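Local structure of beta sliding clamp (Borrelia burgdorferi, 6DJ8) at residues A[181-195]-A[208-222]. The protein probably encircles DNA as a ring-shaped head-to-tail homodimer, tethering DNA polymerases and other proteins to it and making replication processive. Sequence-based numbering, arbitrary orientation.
Sequences NGVYFSKDEDSKLLL and TEVIVEEDVNFIVPV
Bent at its third torsion (chi3 56°), Lys187 curls its chain into the 212-216 loop, where NZ donates to Glu214 O at 2.6 Å from above the carbonyl plane and only weakly to Val212 O; its methylenes pack against Val216 while the ammonium reaches loop carbonyls. The first torsion of Thr208 (chi1 70°) sets OG1 between backbone N and carbonyl carbon, from where it donates to Leu193 O, which Thr208 N also grips, and accepts from Val210 N in an ST turn. Ser191, small and polar, ends the type I turn linking strands 182-187 and 192-198 and gives Val212 O a hydroxyl bond of 2.7 Å. Further along, 218-221, outermost in its sheet within this chain, pairs antiparallel with 182-187, Phe185 N reaching Phe218 O at 2.7 Å in an almost straight bond (177°). Tyr184 OH donates to Asn217 OD1 (3.1 Å) from above the amide carbonyl plane, OD1 lying at the ring edge and the two planes perpendicular. Gly182 leaves room for Ile219 CG2, 3.7 Å from its CA. Apolar Val183, Phe185 and Val220 suit the buried face, which helices 157-167 and 223-231 and strand 151-156 of a second sheet cover in the central domain.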
loop_
_atom_site.group_PDB
_atom_site.type_symbol
_atom_site.label_atom_id
_atom_site.label_comp_id
_atom_site.label_asym_id
_atom_site.label_seq_id
_atom_site.Cartn_x
_atom_site.Cartn_y
_atom_site.Cartn_z
ATOM N N ASN A 181 24.681 -8.276 12.494
ATOM C CA ASN A 181 23.682 -8.600 11.475
ATOM C C ASN A 181 23.441 -10.099 11.377
ATOM O O ASN A 181 22.493 -10.525 10.710
ATOM C CB ASN A 181 24.124 -8.036 10.115
ATOM C CG ASN A 181 23.155 -8.374 8.985
ATOM O OD1 ASN A 181 23.440 -9.221 8.141
ATOM N ND2 ASN A 181 21.993 -7.734 8.990
ATOM N N GLY A 182 24.223 -10.908 12.090
ATOM C CA GLY A 182 24.062 -12.340 12.047
ATOM C C GLY A 182 23.238 -12.871 13.209
ATOM O O GLY A 182 23.072 -12.219 14.239
ATOM N N VAL A 183 22.698 -14.066 13.003
ATOM C CA VAL A 183 22.056 -14.840 14.055
ATOM C C VAL A 183 23.118 -15.779 14.605
ATOM O O VAL A 183 23.793 -16.469 13.835
ATOM C CB VAL A 183 20.854 -15.621 13.511
ATOM C CG1 VAL A 183 20.266 -16.491 14.594
ATOM C CG2 VAL A 183 19.806 -14.647 12.946
ATOM N N TYR A 184 23.312 -15.763 15.928
ATOM C CA TYR A 184 24.367 -16.546 16.566
ATOM C C TYR A 184 23.812 -17.890 17.035
ATOM O O TYR A 184 22.837 -17.940 17.795
ATOM C CB TYR A 184 24.980 -15.761 17.732
ATOM C CG TYR A 184 26.093 -16.470 18.473
ATOM C CD1 TYR A 184 27.143 -17.063 17.784
ATOM C CD2 TYR A 184 26.118 -16.500 19.871
ATOM C CE1 TYR A 184 28.191 -17.706 18.465
ATOM C CE2 TYR A 184 27.150 -17.137 20.560
ATOM C CZ TYR A 184 28.184 -17.741 19.846
ATOM O OH TYR A 184 29.217 -18.364 20.507
ATOM N N PHE A 185 24.424 -18.973 16.569
ATOM C CA PHE A 185 24.087 -20.321 17.004
ATOM C C PHE A 185 25.096 -20.803 18.039
ATOM O O PHE A 185 26.298 -20.849 17.761
ATOM C CB PHE A 185 24.080 -21.287 15.825
ATOM C CG PHE A 185 22.901 -21.112 14.918
ATOM C CD1 PHE A 185 22.825 -20.021 14.066
ATOM C CD2 PHE A 185 21.849 -22.016 14.950
ATOM C CE1 PHE A 185 21.715 -19.860 13.227
ATOM C CE2 PHE A 185 20.750 -21.851 14.129
ATOM C CZ PHE A 185 20.689 -20.775 13.261
ATOM N N SER A 186 24.602 -21.214 19.198
ATOM C CA SER A 186 25.471 -21.710 20.264
ATOM C C SER A 186 24.738 -22.829 21.000
ATOM O O SER A 186 23.650 -23.254 20.593
ATOM C CB SER A 186 25.880 -20.561 21.193
ATOM O OG SER A 186 27.127 -20.816 21.796
ATOM N N LYS A 187 25.324 -23.262 22.116
ATOM C CA LYS A 187 24.848 -24.337 22.978
ATOM C C LYS A 187 24.878 -23.849 24.420
ATOM O O LYS A 187 25.854 -23.221 24.831
ATOM C CB LYS A 187 25.771 -25.565 22.867
ATOM C CG LYS A 187 25.113 -26.845 22.444
ATOM C CD LYS A 187 26.158 -27.816 21.915
ATOM C CE LYS A 187 27.250 -28.087 22.918
ATOM N NZ LYS A 187 28.163 -29.168 22.441
ATOM N N ASP A 188 23.826 -24.135 25.190
ATOM C CA ASP A 188 23.809 -23.714 26.590
ATOM C C ASP A 188 24.578 -24.729 27.435
ATOM O O ASP A 188 25.186 -25.666 26.913
ATOM C CB ASP A 188 22.382 -23.502 27.105
ATOM C CG ASP A 188 21.574 -24.795 27.227
ATOM O OD1 ASP A 188 22.083 -25.901 26.930
ATOM O OD2 ASP A 188 20.421 -24.700 27.690
ATOM N N GLU A 189 24.560 -24.551 28.764
ATOM C CA GLU A 189 25.290 -25.457 29.648
ATOM C C GLU A 189 24.780 -26.884 29.536
ATOM O O GLU A 189 25.545 -27.832 29.745
ATOM C CB GLU A 189 25.195 -24.984 31.102
ATOM N N ASP A 190 23.500 -27.059 29.225
ATOM C CA ASP A 190 22.914 -28.382 29.080
ATOM C C ASP A 190 23.049 -28.925 27.664
ATOM O O ASP A 190 22.380 -29.904 27.318
ATOM C CB ASP A 190 21.448 -28.362 29.522
ATOM C CG ASP A 190 21.300 -28.176 31.029
ATOM O OD1 ASP A 190 22.293 -27.792 31.686
ATOM O OD2 ASP A 190 20.197 -28.424 31.561
ATOM N N SER A 191 23.879 -28.288 26.836
ATOM C CA SER A 191 24.178 -28.749 25.485
ATOM C C SER A 191 22.974 -28.604 24.561
ATOM O O SER A 191 22.857 -29.324 23.566
ATOM C CB SER A 191 24.692 -30.196 25.494
ATOM O OG SER A 191 25.441 -30.494 24.331
ATOM N N LYS A 192 22.070 -27.676 24.888
ATOM C CA LYS A 192 20.902 -27.405 24.060
ATOM C C LYS A 192 21.201 -26.290 23.068
ATOM O O LYS A 192 21.808 -25.271 23.408
ATOM C CB LYS A 192 19.697 -27.010 24.917
ATOM C CG LYS A 192 19.317 -28.024 25.983
ATOM C CD LYS A 192 18.525 -29.169 25.391
ATOM C CE LYS A 192 17.938 -30.042 26.487
ATOM N NZ LYS A 192 17.031 -29.278 27.391
ATOM N N LEU A 193 20.752 -26.489 21.841
ATOM C CA LEU A 193 20.986 -25.503 20.804
ATOM C C LEU A 193 20.299 -24.181 21.144
ATOM O O LEU A 193 19.123 -24.141 21.518
ATOM C CB LEU A 193 20.481 -26.040 19.475
ATOM C CG LEU A 193 20.633 -25.043 18.345
ATOM C CD1 LEU A 193 22.116 -24.825 18.066
ATOM C CD2 LEU A 193 19.917 -25.578 17.124
ATOM N N LEU A 194 21.023 -23.089 20.946
ATOM C CA LEU A 194 20.565 -21.779 21.362
ATOM C C LEU A 194 20.823 -20.753 20.262
ATOM O O LEU A 194 21.887 -20.750 19.636
ATOM C CB LEU A 194 21.271 -21.411 22.672
ATOM C CG LEU A 194 21.272 -20.005 23.231
ATOM C CD1 LEU A 194 21.317 -20.073 24.732
ATOM C CD2 LEU A 194 22.523 -19.353 22.706
ATOM N N LEU A 195 19.842 -19.884 20.036
ATOM C CA LEU A 195 19.944 -18.797 19.072
ATOM C C LEU A 195 19.888 -17.456 19.793
ATOM O O LEU A 195 19.083 -17.266 20.708
ATOM C CB LEU A 195 18.827 -18.871 18.028
ATOM C CG LEU A 195 19.009 -19.914 16.927
ATOM C CD1 LEU A 195 18.809 -21.341 17.433
ATOM C CD2 LEU A 195 18.107 -19.620 15.755
ATOM N N THR A 208 16.376 -23.889 22.407
ATOM C CA THR A 208 15.582 -24.972 21.853
ATOM C C THR A 208 15.646 -26.156 22.792
ATOM O O THR A 208 16.284 -26.112 23.845
ATOM C CB THR A 208 16.073 -25.402 20.472
ATOM O OG1 THR A 208 17.347 -26.054 20.607
ATOM C CG2 THR A 208 16.181 -24.214 19.539
ATOM N N GLU A 209 14.961 -27.229 22.413
ATOM C CA GLU A 209 15.082 -28.501 23.110
ATOM C C GLU A 209 16.049 -29.460 22.420
ATOM O O GLU A 209 16.201 -30.598 22.872
ATOM C CB GLU A 209 13.705 -29.151 23.286
ATOM C CG GLU A 209 12.755 -28.355 24.195
ATOM C CD GLU A 209 13.324 -28.084 25.590
ATOM O OE1 GLU A 209 14.196 -28.850 26.061
ATOM O OE2 GLU A 209 12.889 -27.096 26.221
ATOM N N VAL A 210 16.713 -29.024 21.352
ATOM C CA VAL A 210 17.555 -29.913 20.561
ATOM C C VAL A 210 18.904 -30.069 21.256
ATOM O O VAL A 210 19.567 -29.082 21.599
ATOM C CB VAL A 210 17.726 -29.368 19.132
ATOM C CG1 VAL A 210 18.530 -30.337 18.287
ATOM C CG2 VAL A 210 16.368 -29.106 18.486
ATOM N N ILE A 211 19.313 -31.311 21.480
ATOM C CA ILE A 211 20.599 -31.613 22.097
ATOM C C ILE A 211 21.618 -31.848 20.994
ATOM O O ILE A 211 21.377 -32.637 20.071
ATOM C CB ILE A 211 20.505 -32.832 23.027
ATOM C CG1 ILE A 211 19.848 -32.438 24.350
ATOM C CG2 ILE A 211 21.888 -33.439 23.253
ATOM C CD1 ILE A 211 18.480 -33.045 24.551
ATOM N N VAL A 212 22.746 -31.154 21.080
ATOM C CA VAL A 212 23.797 -31.222 20.075
ATOM C C VAL A 212 25.093 -31.594 20.790
ATOM O O VAL A 212 25.529 -30.889 21.710
ATOM C CB VAL A 212 23.941 -29.900 19.307
ATOM C CG1 VAL A 212 25.030 -30.019 18.266
ATOM C CG2 VAL A 212 22.613 -29.510 18.653
ATOM N N GLU A 213 25.696 -32.714 20.383
ATOM C CA GLU A 213 26.945 -33.143 20.999
ATOM C C GLU A 213 28.131 -32.344 20.471
ATOM O O GLU A 213 29.092 -32.103 21.210
ATOM C CB GLU A 213 27.150 -34.645 20.783
ATOM C CG GLU A 213 25.966 -35.516 21.236
ATOM C CD GLU A 213 25.724 -35.497 22.749
ATOM O OE1 GLU A 213 26.625 -35.075 23.505
ATOM O OE2 GLU A 213 24.625 -35.916 23.180
ATOM N N GLU A 214 28.090 -31.937 19.206
ATOM C CA GLU A 214 29.212 -31.238 18.606
ATOM C C GLU A 214 29.325 -29.816 19.165
ATOM O O GLU A 214 28.465 -29.333 19.906
ATOM C CB GLU A 214 29.070 -31.210 17.084
ATOM C CG GLU A 214 28.911 -32.585 16.433
ATOM C CD GLU A 214 27.481 -33.123 16.470
ATOM O OE1 GLU A 214 26.682 -32.685 17.326
ATOM O OE2 GLU A 214 27.159 -34.003 15.640
ATOM N N ASP A 215 30.428 -29.155 18.826
ATOM C CA ASP A 215 30.603 -27.750 19.151
ATOM C C ASP A 215 29.769 -26.908 18.196
ATOM O O ASP A 215 29.645 -27.225 17.010
ATOM C CB ASP A 215 32.073 -27.338 19.068
ATOM C CG ASP A 215 32.976 -28.189 19.959
ATOM O OD1 ASP A 215 32.531 -28.625 21.043
ATOM O OD2 ASP A 215 34.140 -28.411 19.569
ATOM N N VAL A 216 29.171 -25.851 18.728
ATOM C CA VAL A 216 28.265 -24.984 17.982
ATOM C C VAL A 216 28.757 -23.566 18.196
ATOM O O VAL A 216 28.709 -23.056 19.320
ATOM C CB VAL A 216 26.815 -25.139 18.453
ATOM C CG1 VAL A 216 25.850 -24.288 17.607
ATOM C CG2 VAL A 216 26.427 -26.609 18.470
ATOM N N ASN A 217 29.226 -22.925 17.127
ATOM C CA ASN A 217 29.715 -21.557 17.218
ATOM C C ASN A 217 29.670 -20.939 15.827
ATOM O O ASN A 217 30.700 -20.840 15.155
ATOM C CB ASN A 217 31.140 -21.533 17.824
ATOM C CG ASN A 217 31.727 -20.128 17.875
ATOM O OD1 ASN A 217 30.999 -19.144 18.048
ATOM N ND2 ASN A 217 33.041 -20.027 17.744
ATOM N N PHE A 218 28.474 -20.526 15.385
ATOM C CA PHE A 218 28.248 -20.108 14.009
ATOM C C PHE A 218 27.415 -18.839 13.980
ATOM O O PHE A 218 26.471 -18.688 14.760
ATOM C CB PHE A 218 27.528 -21.201 13.194
ATOM C CG PHE A 218 28.140 -22.573 13.336
ATOM C CD1 PHE A 218 29.353 -22.865 12.737
ATOM C CD2 PHE A 218 27.497 -23.567 14.059
ATOM C CE1 PHE A 218 29.933 -24.135 12.867
ATOM C CE2 PHE A 218 28.065 -24.830 14.202
ATOM C CZ PHE A 218 29.289 -25.118 13.601
ATOM N N ILE A 219 27.760 -17.946 13.055
ATOM C CA ILE A 219 27.070 -16.678 12.857
ATOM C C ILE A 219 26.534 -16.668 11.433
ATOM O O ILE A 219 27.318 -16.701 10.473
ATOM C CB ILE A 219 27.988 -15.472 13.091
ATOM C CG1 ILE A 219 28.634 -15.542 14.479
ATOM C CG2 ILE A 219 27.213 -14.163 12.910
ATOM C CD1 ILE A 219 29.817 -14.665 14.602
ATOM N N VAL A 220 25.218 -16.616 11.306
ATOM C CA VAL A 220 24.518 -16.696 10.023
ATOM C C VAL A 220 23.867 -15.347 9.734
ATOM O O VAL A 220 23.084 -14.865 10.557
ATOM C CB VAL A 220 23.451 -17.801 10.035
ATOM C CG1 VAL A 220 22.784 -17.893 8.658
ATOM C CG2 VAL A 220 24.075 -19.137 10.435
ATOM N N PRO A 221 24.130 -14.734 8.588
ATOM C CA PRO A 221 23.479 -13.457 8.270
ATOM C C PRO A 221 21.973 -13.600 8.350
ATOM O O PRO A 221 21.404 -14.617 7.950
ATOM C CB PRO A 221 23.947 -13.145 6.844
ATOM C CG PRO A 221 25.258 -13.890 6.714
ATOM C CD PRO A 221 24.995 -15.171 7.474
ATOM N N VAL A 222 21.327 -12.584 8.928
ATOM C CA VAL A 222 19.908 -12.710 9.196
ATOM C C VAL A 222 19.086 -12.804 7.905
ATOM O O VAL A 222 17.984 -13.358 7.926
ATOM C CB VAL A 222 19.425 -11.549 10.092
ATOM C CG1 VAL A 222 19.462 -10.186 9.331
ATOM C CG2 VAL A 222 18.021 -11.856 10.613
#